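Local coordinates for protein epsin-1 (Saccharomyces cerevisiae, PDB 5LOZ) that binds phosphoinositide-rich membranes through its ENTH domain and, as an adaptor that also binds clathrin and ubiquitin, is required for endocytosis and actin localization, at residues A13-H19 with Y56-K62; S4-V10 with D38-I42. All coordinates share one frame; numbering follows the deposited sequence.

Contact 1 of 2, residues A13-H19 with Y56-K62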
ATOM      1  N   ALA A  13      -8.790   4.930   4.487  1.00 13.31           N
ATOM      2  CA  ALA A  13      -7.933   5.187   3.361  1.00 13.51           C
ATOM      3  C   ALA A  13      -7.911   4.019   2.324  1.00 14.26           C
ATOM      4  O   ALA A  13      -7.548   4.225   1.178  1.00 15.70           O
ATOM      5  CB  ALA A  13      -6.474   5.462   3.874  1.00 14.74           C
ATOM      6  N   THR A  14      -8.320   2.819   2.752  1.00 13.64           N
ATOM      7  CA  THR A  14      -8.301   1.640   1.927  1.00 14.17           C
ATOM      8  C   THR A  14      -9.713   1.045   1.749  1.00 15.71           C
ATOM      9  O   THR A  14      -9.845  -0.107   1.384  1.00 13.80           O
ATOM     10  CB  THR A  14      -7.334   0.602   2.465  1.00 14.51           C
ATOM     11  OG1 THR A  14      -7.655   0.294   3.827  1.00 12.66           O
ATOM     12  CG2 THR A  14      -5.892   1.134   2.418  1.00 15.06           C
ATOM     13  N   SER A  15     -10.762   1.860   1.959  1.00 15.61           N
ATOM     14  CA  SER A  15     -12.125   1.344   1.962  1.00 16.29           C
ATOM     15  C   SER A  15     -12.665   1.102   0.540  1.00 16.48           C
ATOM     16  O   SER A  15     -12.119   1.560  -0.466  1.00 14.91           O
ATOM     17  CB  SER A  15     -13.064   2.271   2.727  1.00 18.04           C
ATOM     18  OG  SER A  15     -13.141   3.475   2.060  1.00 22.20           O
ATOM     19  N   ASN A  16     -13.725   0.327   0.470  1.00 16.18           N
ATOM     20  CA  ASN A  16     -14.301  -0.130  -0.805  1.00 14.56           C
ATOM     21  C   ASN A  16     -15.237   0.832  -1.510  1.00 15.39           C
ATOM     22  O   ASN A  16     -16.258   0.427  -2.076  1.00 16.30           O
ATOM     23  CB  ASN A  16     -15.008  -1.475  -0.549  1.00 15.16           C
ATOM     24  CG  ASN A  16     -15.251  -2.278  -1.819  1.00 16.61           C
ATOM     25  OD1 ASN A  16     -14.386  -2.382  -2.672  1.00 17.88           O
ATOM     26  ND2 ASN A  16     -16.439  -2.898  -1.922  1.00 13.57           N
ATOM     27  N   ASP A  17     -14.931   2.124  -1.508  1.00 15.39           N
ATOM     28  CA  ASP A  17     -15.720   3.078  -2.299  1.00 16.57           C
ATOM     29  C   ASP A  17     -15.223   3.241  -3.738  1.00 16.49           C
ATOM     30  O   ASP A  17     -15.870   2.753  -4.686  1.00 18.22           O
ATOM     31  CB  ASP A  17     -15.954   4.417  -1.541  1.00 17.46           C
ATOM     32  CG  ASP A  17     -14.660   5.004  -0.919  1.00 19.63           C
ATOM     33  OD1 ASP A  17     -13.606   4.910  -1.529  1.00 18.88           O
ATOM     34  OD2 ASP A  17     -14.707   5.535   0.190  1.00 24.69           O
ATOM     35  N   ASN A  18     -14.106   3.953  -3.921  1.00 14.37           N
ATOM     36  CA  ASN A  18     -13.479   4.159  -5.203  1.00 15.39           C
ATOM     37  C   ASN A  18     -11.989   3.859  -5.013  1.00 12.75           C
ATOM     38  O   ASN A  18     -11.478   4.083  -3.930  1.00 13.59           O
ATOM     39  CB  ASN A  18     -13.673   5.619  -5.673  1.00 16.21           C
ATOM     40  CG  ASN A  18     -15.126   5.912  -6.077  1.00 24.33           C
ATOM     41  OD1 ASN A  18     -15.603   5.354  -7.069  1.00 31.38           O
ATOM     42  ND2 ASN A  18     -15.856   6.720  -5.269  1.00 29.22           N
ATOM     43  N   HIS A  19     -11.326   3.362  -6.031  1.00 12.49           N
ATOM     44  CA  HIS A  19      -9.894   2.961  -5.871  1.00 14.00           C
ATOM     45  C   HIS A  19      -8.894   4.113  -5.669  1.00 15.21           C
ATOM     46  O   HIS A  19      -7.741   3.872  -5.354  1.00 14.29           O
ATOM     47  CB  HIS A  19      -9.411   2.064  -6.989  1.00 13.56           C
ATOM     48  CG  HIS A  19      -9.294   2.721  -8.320  1.00 12.92           C
ATOM     49  ND1 HIS A  19      -8.235   3.524  -8.667  1.00 18.64           N
ATOM     50  CD2 HIS A  19     -10.092   2.656  -9.422  1.00 16.80           C
ATOM     51  CE1 HIS A  19      -8.388   3.938  -9.911  1.00 21.46           C
ATOM     52  NE2 HIS A  19      -9.513   3.431 -10.394  1.00 17.73           N
ATOM     53  N   TYR A  56     -13.537  -7.600  -3.466  1.00 18.07           N
ATOM     54  CA  TYR A  56     -12.996  -6.418  -2.788  1.00 17.23           C
ATOM     55  C   TYR A  56     -11.657  -6.023  -3.340  1.00 16.22           C
ATOM     56  O   TYR A  56     -10.767  -5.657  -2.580  1.00 17.69           O
ATOM     57  CB  TYR A  56     -12.890  -6.700  -1.299  1.00 19.28           C
ATOM     58  CG  TYR A  56     -14.220  -7.064  -0.712  1.00 24.61           C
ATOM     59  CD1 TYR A  56     -15.197  -6.101  -0.533  1.00 26.27           C
ATOM     60  CD2 TYR A  56     -14.514  -8.368  -0.374  1.00 28.22           C
ATOM     61  CE1 TYR A  56     -16.427  -6.422  -0.016  1.00 30.96           C
ATOM     62  CE2 TYR A  56     -15.750  -8.698   0.159  1.00 31.28           C
ATOM     63  CZ  TYR A  56     -16.707  -7.712   0.334  1.00 33.26           C
ATOM     64  OH  TYR A  56     -17.950  -8.013   0.855  1.00 36.33           O
ATOM     65  N   TRP A  57     -11.514  -6.061  -4.672  1.00 14.34           N
ATOM     66  CA  TRP A  57     -10.279  -5.678  -5.299  1.00 13.55           C
ATOM     67  C   TRP A  57      -9.866  -4.230  -4.985  1.00 13.10           C
ATOM     68  O   TRP A  57      -8.664  -3.902  -5.077  1.00 10.91           O
ATOM     69  CB  TRP A  57     -10.348  -5.881  -6.815  1.00 14.22           C
ATOM     70  CG  TRP A  57     -11.334  -5.002  -7.555  1.00 10.00           C
ATOM     71  CD1 TRP A  57     -12.629  -5.311  -7.849  1.00 11.96           C
ATOM     72  CD2 TRP A  57     -11.108  -3.695  -8.074  1.00 11.08           C
ATOM     73  NE1 TRP A  57     -13.216  -4.272  -8.519  1.00 11.81           N
ATOM     74  CE2 TRP A  57     -12.313  -3.262  -8.662  1.00 11.81           C
ATOM     75  CE3 TRP A  57     -10.008  -2.831  -8.103  1.00  8.69           C
ATOM     76  CZ2 TRP A  57     -12.441  -2.011  -9.266  1.00 13.17           C
ATOM     77  CZ3 TRP A  57     -10.139  -1.615  -8.708  1.00 14.10           C
ATOM     78  CH2 TRP A  57     -11.339  -1.210  -9.281  1.00 15.55           C
ATOM     79  N   ARG A  58     -10.829  -3.352  -4.659  1.00 11.41           N
ATOM     80  CA  ARG A  58     -10.492  -1.959  -4.291  1.00 12.04           C
ATOM     81  C   ARG A  58      -9.701  -1.897  -2.991  1.00 11.09           C
ATOM     82  O   ARG A  58      -8.815  -1.053  -2.854  1.00 10.12           O
ATOM     83  CB  ARG A  58     -11.707  -1.032  -4.262  1.00 10.58           C
ATOM     84  CG  ARG A  58     -12.356  -0.805  -5.609  1.00  8.40           C
ATOM     85  CD  ARG A  58     -13.710  -0.138  -5.468  1.00 11.35           C
ATOM     86  NE  ARG A  58     -14.272   0.115  -6.813  1.00 12.79           N
ATOM     87  CZ  ARG A  58     -14.980  -0.781  -7.514  1.00 14.87           C
ATOM     88  NH1 ARG A  58     -15.200  -1.975  -7.010  1.00 11.82           N
ATOM     89  NH2 ARG A  58     -15.412  -0.497  -8.732  1.00 13.22           N
ATOM     90  N   HIS A  59      -9.947  -2.830  -2.074  1.00 11.15           N
ATOM     91  CA  HIS A  59      -9.176  -2.923  -0.879  1.00 10.88           C
ATOM     92  C   HIS A  59      -7.718  -3.164  -1.223  1.00 12.43           C
ATOM     93  O   HIS A  59      -6.824  -2.530  -0.668  1.00 14.53           O
ATOM     94  CB  HIS A  59      -9.655  -4.070   0.023  1.00 11.05           C
ATOM     95  CG  HIS A  59     -10.926  -3.807   0.754  1.00 13.01           C
ATOM     96  ND1 HIS A  59     -11.646  -4.818   1.362  1.00 16.02           N
ATOM     97  CD2 HIS A  59     -11.649  -2.677   0.919  1.00 14.81           C
ATOM     98  CE1 HIS A  59     -12.733  -4.303   1.906  1.00 12.31           C
ATOM     99  NE2 HIS A  59     -12.760  -3.010   1.658  1.00 14.58           N
ATOM    100  N   ILE A  60      -7.509  -4.083  -2.151  1.00 11.98           N
ATOM    101  CA  ILE A  60      -6.175  -4.500  -2.610  1.00 12.11           C
ATOM    102  C   ILE A  60      -5.467  -3.380  -3.356  1.00 11.31           C
ATOM    103  O   ILE A  60      -4.353  -3.018  -2.993  1.00 10.37           O
ATOM    104  CB  ILE A  60      -6.263  -5.756  -3.548  1.00 10.86           C
ATOM    105  CG1 ILE A  60      -7.089  -6.872  -2.861  1.00 12.01           C
ATOM    106  CG2 ILE A  60      -4.902  -6.216  -3.930  1.00  7.85           C
ATOM    107  CD1 ILE A  60      -7.132  -8.208  -3.634  1.00 12.00           C
ATOM    108  N   ALA A  61      -6.123  -2.813  -4.372  1.00 10.09           N
ATOM    109  CA  ALA A  61      -5.570  -1.698  -5.114  1.00 10.00           C
ATOM    110  C   ALA A  61      -5.124  -0.567  -4.193  1.00  9.91           C
ATOM    111  O   ALA A  61      -4.012  -0.060  -4.338  1.00  9.32           O
ATOM    112  CB  ALA A  61      -6.579  -1.188  -6.136  1.00  9.84           C
ATOM    113  N   LYS A  62      -5.987  -0.159  -3.259  1.00  7.68           N
ATOM    114  CA  LYS A  62      -5.709   1.017  -2.442  1.00  9.67           C
ATOM    115  C   LYS A  62      -4.577   0.735  -1.415  1.00  9.55           C
ATOM    116  O   LYS A  62      -3.749   1.598  -1.157  1.00 10.34           O
ATOM    117  CB  LYS A  62      -6.969   1.500  -1.757  1.00  8.88           C
ATOM    118  CG  LYS A  62      -8.047   1.943  -2.728  1.00 10.45           C
ATOM    119  CD  LYS A  62      -9.343   2.241  -2.031  1.00 13.35           C
ATOM    120  CE  LYS A  62      -9.370   3.646  -1.438  1.00 11.56           C
ATOM    121  NZ  LYS A  62     -10.712   3.966  -0.851  1.00 14.36           N
TER
HETATM  122  O   HOH W   1     -13.875  -3.497  -4.890  1.00  8.72           O
HETATM  123  O   HOH W   2     -14.416  -1.268   2.881  1.00 16.13           O
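Lys-62 reaches out of helix 57-73 into the loop between helices 5-13 and 23-32 of the ENTH domain, an alpha-alpha superhelix, and its ammonium group is the hub of the polar contacts. Lys-62 NZ gives a hydrogen bond of 2.8 Å to Ser-15 O, approaching tilted 25° from that carbonyl's plane, and a weak one to Asn-18 O. Lys-62 NZ also forms a salt bridge with Asp-17 OD1 at 3.1 Å, a weak hydrogen bond in itself. A long flexible side chain suits this place: the kink in its middle (chi3 83°) turns the tip back among the loop oxygens, while Lys-62 CG lies 3.3 Å from His-19 O. Asp-17 OD1 also accepts from Asn-18 N with its anti lone pair, which ties the carboxylate to its own loop.

Two waters extend the polar contact. Water 1 donates to Asn-16 OD1, a short amide's oxygen, and accepts from Arg-58 N and NH1. Water 2 accepts from Asn-16 N and lies in the plane of the His-59 ring, 2.7 Å from His-59 NE2; histidine suits because its other nitrogen, ND1, is hydrogen-bonded to Asp-52 OD2.

In the packing, Asn-16 crosses Arg-58 at about a right angle, Asn-16 OD1 lying 3.4 Å from Arg-58 CB. His-19 CB sits 4.1 Å from Trp-57 CZ3, and both side chains touch Ile-108 of helix 106-121. Within the helix, Trp-57 CZ2 lies 3.3 Å above the centre of the neighbouring Arg-58 guanidinium.

One lysine thus gathers two loop carbonyls and a carboxylate, firmly at Ser-15 O and weakly elsewhere, and its charge probably helps hold a loop without regular secondary structure.

Contact 2 of 2, residues S4-V10 with D38-I42; sequences SSTQVLV and DFFEI
Asp-38 and Thr-6 open the contact between helices 5-13 and 36-50 of the ENTH domain, an alpha-alpha superhelix; the axes of the short segments 5-10 and 38-42 approach to 9.2 Å, with a crossing angle of -38°. Thr-6 OG1 donates to Asp-38 OD1 at 2.6 Å, meeting it from above the carboxylate plane. Threonine suits this place because it branches: OG1 takes the acid, while CG2, anti to the backbone N, is carried toward Ile-42. Lys-32 touches Asp-38 and makes a weak hydrogen bond to Thr-6 OG1.

One helical turn on, Glu-41 extends toward the beginning of helix 5-13. Glu-41 OE1 accepts from Ser-4 OG at 2.5 Å, again out of the carboxylate plane. Ser-4 is the N-cap, and with Gln-7 it forms a capping box: Gln-7 N donates to Ser-4 OG, and Ser-4 N to Gln-7 OE1 at 2.8 Å. The Gln-7 amide stacks on the Glu-41 carboxylate, their planes 21° apart. An alanine in place of Glu-41 would probably leave the Ser-4 hydroxyl without its acceptor and the Gln-7 amide without the group it stacks on. Water 3 links side chain to backbone, donating to Glu-41 O and accepting weakly from Gln-7 NE2.

Ile-42 supplies the apolar end: Ile-42 CG2 lies 4.4 Å from Val-10 CG2. The fit is tightest where Ile-42 CG1 presses against Thr-6 CG2, just 3.4 Å away.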
ATOM      1  N   SER A   4      -7.920   2.240  17.296  1.00 18.09           N
ATOM      2  CA  SER A   4      -7.114   3.457  17.483  1.00 17.95           C
ATOM      3  C   SER A   4      -7.504   4.405  16.327  1.00 20.52           C
ATOM      4  O   SER A   4      -8.122   3.975  15.330  1.00 19.20           O
ATOM      5  CB  SER A   4      -5.636   3.181  17.453  1.00 19.49           C
ATOM      6  OG  SER A   4      -5.250   2.721  16.163  1.00 16.25           O
ATOM      7  N   SER A   5      -7.133   5.678  16.442  1.00 21.35           N
ATOM      8  CA  SER A   5      -7.374   6.610  15.364  1.00 23.18           C
ATOM      9  C   SER A   5      -6.530   6.245  14.112  1.00 21.44           C
ATOM     10  O   SER A   5      -6.943   6.482  13.010  1.00 21.62           O
ATOM     11  CB  SER A   5      -7.028   8.047  15.820  1.00 25.24           C
ATOM     12  OG  SER A   5      -5.684   8.117  16.287  1.00 30.22           O
ATOM     13  N   THR A   6      -5.364   5.653  14.308  1.00 18.03           N
ATOM     14  CA  THR A   6      -4.529   5.182  13.168  1.00 18.14           C
ATOM     15  C   THR A   6      -5.251   4.043  12.411  1.00 17.38           C
ATOM     16  O   THR A   6      -5.234   3.986  11.186  1.00 15.38           O
ATOM     17  CB  THR A   6      -3.149   4.720  13.657  1.00 19.35           C
ATOM     18  OG1 THR A   6      -2.498   5.822  14.307  1.00 21.07           O
ATOM     19  CG2 THR A   6      -2.253   4.158  12.465  1.00 15.48           C
ATOM     20  N   GLN A   7      -5.929   3.177  13.151  1.00 15.42           N
ATOM     21  CA  GLN A   7      -6.644   2.076  12.564  1.00 14.84           C
ATOM     22  C   GLN A   7      -7.829   2.595  11.751  1.00 16.38           C
ATOM     23  O   GLN A   7      -8.102   2.082  10.684  1.00 13.83           O
ATOM     24  CB  GLN A   7      -7.080   1.081  13.605  1.00 16.25           C
ATOM     25  CG  GLN A   7      -5.911   0.260  14.204  1.00 17.84           C
ATOM     26  CD  GLN A   7      -6.314  -0.634  15.363  1.00 22.06           C
ATOM     27  OE1 GLN A   7      -6.990  -0.210  16.316  1.00 21.58           O
ATOM     28  NE2 GLN A   7      -5.881  -1.869  15.309  1.00 25.59           N
ATOM     29  N   VAL A   8      -8.500   3.638  12.234  1.00 17.41           N
ATOM     30  CA  VAL A   8      -9.602   4.224  11.491  1.00 18.63           C
ATOM     31  C   VAL A   8      -9.035   4.894  10.244  1.00 18.39           C
ATOM     32  O   VAL A   8      -9.592   4.739   9.157  1.00 19.36           O
ATOM     33  CB  VAL A   8     -10.416   5.251  12.357  1.00 20.98           C
ATOM     34  CG1 VAL A   8     -11.445   5.987  11.502  1.00 23.39           C
ATOM     35  CG2 VAL A   8     -11.123   4.525  13.518  1.00 21.55           C
ATOM     36  N   LEU A   9      -7.929   5.621  10.418  1.00 18.21           N
ATOM     37  CA  LEU A   9      -7.225   6.274   9.263  1.00 18.50           C
ATOM     38  C   LEU A   9      -6.936   5.257   8.128  1.00 16.71           C
ATOM     39  O   LEU A   9      -7.322   5.450   6.964  1.00 17.03           O
ATOM     40  CB  LEU A   9      -5.905   6.875   9.727  1.00 19.15           C
ATOM     41  CG  LEU A   9      -5.185   8.003   8.970  1.00 21.69           C
ATOM     42  CD1 LEU A   9      -3.670   7.922   9.183  1.00 20.82           C
ATOM     43  CD2 LEU A   9      -5.516   8.078   7.595  1.00 22.42           C
ATOM     44  N   VAL A  10      -6.266   4.173   8.474  1.00 17.10           N
ATOM     45  CA  VAL A  10      -5.808   3.220   7.447  1.00 17.42           C
ATOM     46  C   VAL A  10      -7.002   2.483   6.843  1.00 16.72           C
ATOM     47  O   VAL A  10      -7.040   2.298   5.630  1.00 16.35           O
ATOM     48  CB  VAL A  10      -4.713   2.248   7.940  1.00 14.63           C
ATOM     49  CG1 VAL A  10      -5.206   1.329   9.069  1.00 17.99           C
ATOM     50  CG2 VAL A  10      -4.194   1.450   6.796  1.00 17.55           C
ATOM     51  N   ASP A  38       1.820   3.027  15.685  1.00 19.95           N
ATOM     52  CA  ASP A  38       1.153   3.303  14.416  1.00 18.34           C
ATOM     53  C   ASP A  38       1.639   2.392  13.287  1.00 17.13           C
ATOM     54  O   ASP A  38       0.838   1.861  12.552  1.00 15.43           O
ATOM     55  CB  ASP A  38       1.308   4.770  14.022  1.00 20.51           C
ATOM     56  CG  ASP A  38       0.580   5.737  14.975  1.00 22.08           C
ATOM     57  OD1 ASP A  38      -0.352   5.333  15.703  1.00 25.88           O
ATOM     58  OD2 ASP A  38       0.949   6.924  14.972  1.00 22.78           O
ATOM     59  N   PHE A  39       2.949   2.277  13.113  1.00 16.81           N
ATOM     60  CA  PHE A  39       3.550   1.416  12.072  1.00 16.77           C
ATOM     61  C   PHE A  39       2.954   0.023  12.047  1.00 17.31           C
ATOM     62  O   PHE A  39       2.461  -0.414  11.015  1.00 17.48           O
ATOM     63  CB  PHE A  39       5.079   1.291  12.294  1.00 17.35           C
ATOM     64  CG  PHE A  39       5.747   0.371  11.352  1.00 18.28           C
ATOM     65  CD1 PHE A  39       6.082   0.776  10.083  1.00 19.11           C
ATOM     66  CD2 PHE A  39       5.975  -0.943  11.711  1.00 16.41           C
ATOM     67  CE1 PHE A  39       6.645  -0.108   9.194  1.00 20.08           C
ATOM     68  CE2 PHE A  39       6.560  -1.812  10.832  1.00 19.60           C
ATOM     69  CZ  PHE A  39       6.889  -1.386   9.569  1.00 15.76           C
ATOM     70  N   PHE A  40       2.934  -0.650  13.189  1.00 17.91           N
ATOM     71  CA  PHE A  40       2.402  -2.005  13.254  0.56 17.10           C
ATOM     72  C   PHE A  40       0.907  -2.053  12.907  1.00 15.93           C
ATOM     73  O   PHE A  40       0.460  -2.972  12.214  1.00 15.31           O
ATOM     74  CB  PHE A  40       2.676  -2.639  14.626  0.56 17.92           C
ATOM     75  CG  PHE A  40       4.144  -2.965  14.867  0.56 19.52           C
ATOM     76  CD1 PHE A  40       4.722  -4.081  14.287  0.56 23.81           C
ATOM     77  CD2 PHE A  40       4.938  -2.139  15.633  0.56 21.39           C
ATOM     78  CE1 PHE A  40       6.057  -4.383  14.506  0.56 24.09           C
ATOM     79  CE2 PHE A  40       6.263  -2.426  15.856  0.56 21.93           C
ATOM     80  CZ  PHE A  40       6.825  -3.555  15.297  0.56 23.00           C
ATOM     81  N   GLU A  41       0.133  -1.104  13.403  1.00 15.03           N
ATOM     82  CA  GLU A  41      -1.316  -1.095  13.092  1.00 17.54           C
ATOM     83  C   GLU A  41      -1.560  -0.826  11.600  1.00 15.71           C
ATOM     84  O   GLU A  41      -2.368  -1.473  10.985  1.00 14.89           O
ATOM     85  CB  GLU A  41      -2.057  -0.075  13.929  1.00 18.98           C
ATOM     86  CG  GLU A  41      -2.035  -0.444  15.425  1.00 24.10           C
ATOM     87  CD  GLU A  41      -2.633   0.625  16.291  1.00 27.89           C
ATOM     88  OE1 GLU A  41      -2.978   1.691  15.739  1.00 28.46           O
ATOM     89  OE2 GLU A  41      -2.751   0.409  17.515  1.00 32.73           O
ATOM     90  N   ILE A  42      -0.822   0.132  11.042  1.00 14.60           N
ATOM     91  CA  ILE A  42      -0.827   0.392   9.604  1.00 14.30           C
ATOM     92  C   ILE A  42      -0.440  -0.851   8.773  1.00 14.42           C
ATOM     93  O   ILE A  42      -1.200  -1.288   7.923  1.00 11.59           O
ATOM     94  CB  ILE A  42       0.043   1.601   9.228  1.00 14.36           C
ATOM     95  CG1 ILE A  42      -0.528   2.895   9.842  1.00 15.72           C
ATOM     96  CG2 ILE A  42       0.086   1.790   7.662  1.00 17.76           C
ATOM     97  CD1 ILE A  42       0.344   4.109   9.808  1.00 15.35           C
TER
HETATM   98  O   HOH W   3      -4.215  -2.660  12.530  1.00 22.37           O

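How the contacts relate
From the N terminus, the chain first lays down helix 5-13, whose opening turns enter contact 2, and then the loop 13-19, which enters contact 1. After helix 23-32 it reaches helix 36-50, where residues 38-42 close contact 2 over an intervening 27 residues. Helix 57-73 follows, and residues 56-62 close contact 1 over 36. Because the segments alternate, the two closures cross instead of nesting. Their centres lie about 16 Å apart, with the first helix and its trailing loop passing from one to the other. Contact 2 joins this helix to helix 36-50, and contact 1 joins the loop to the next helix, so the N-terminal region spans two successive helices of the superhelix.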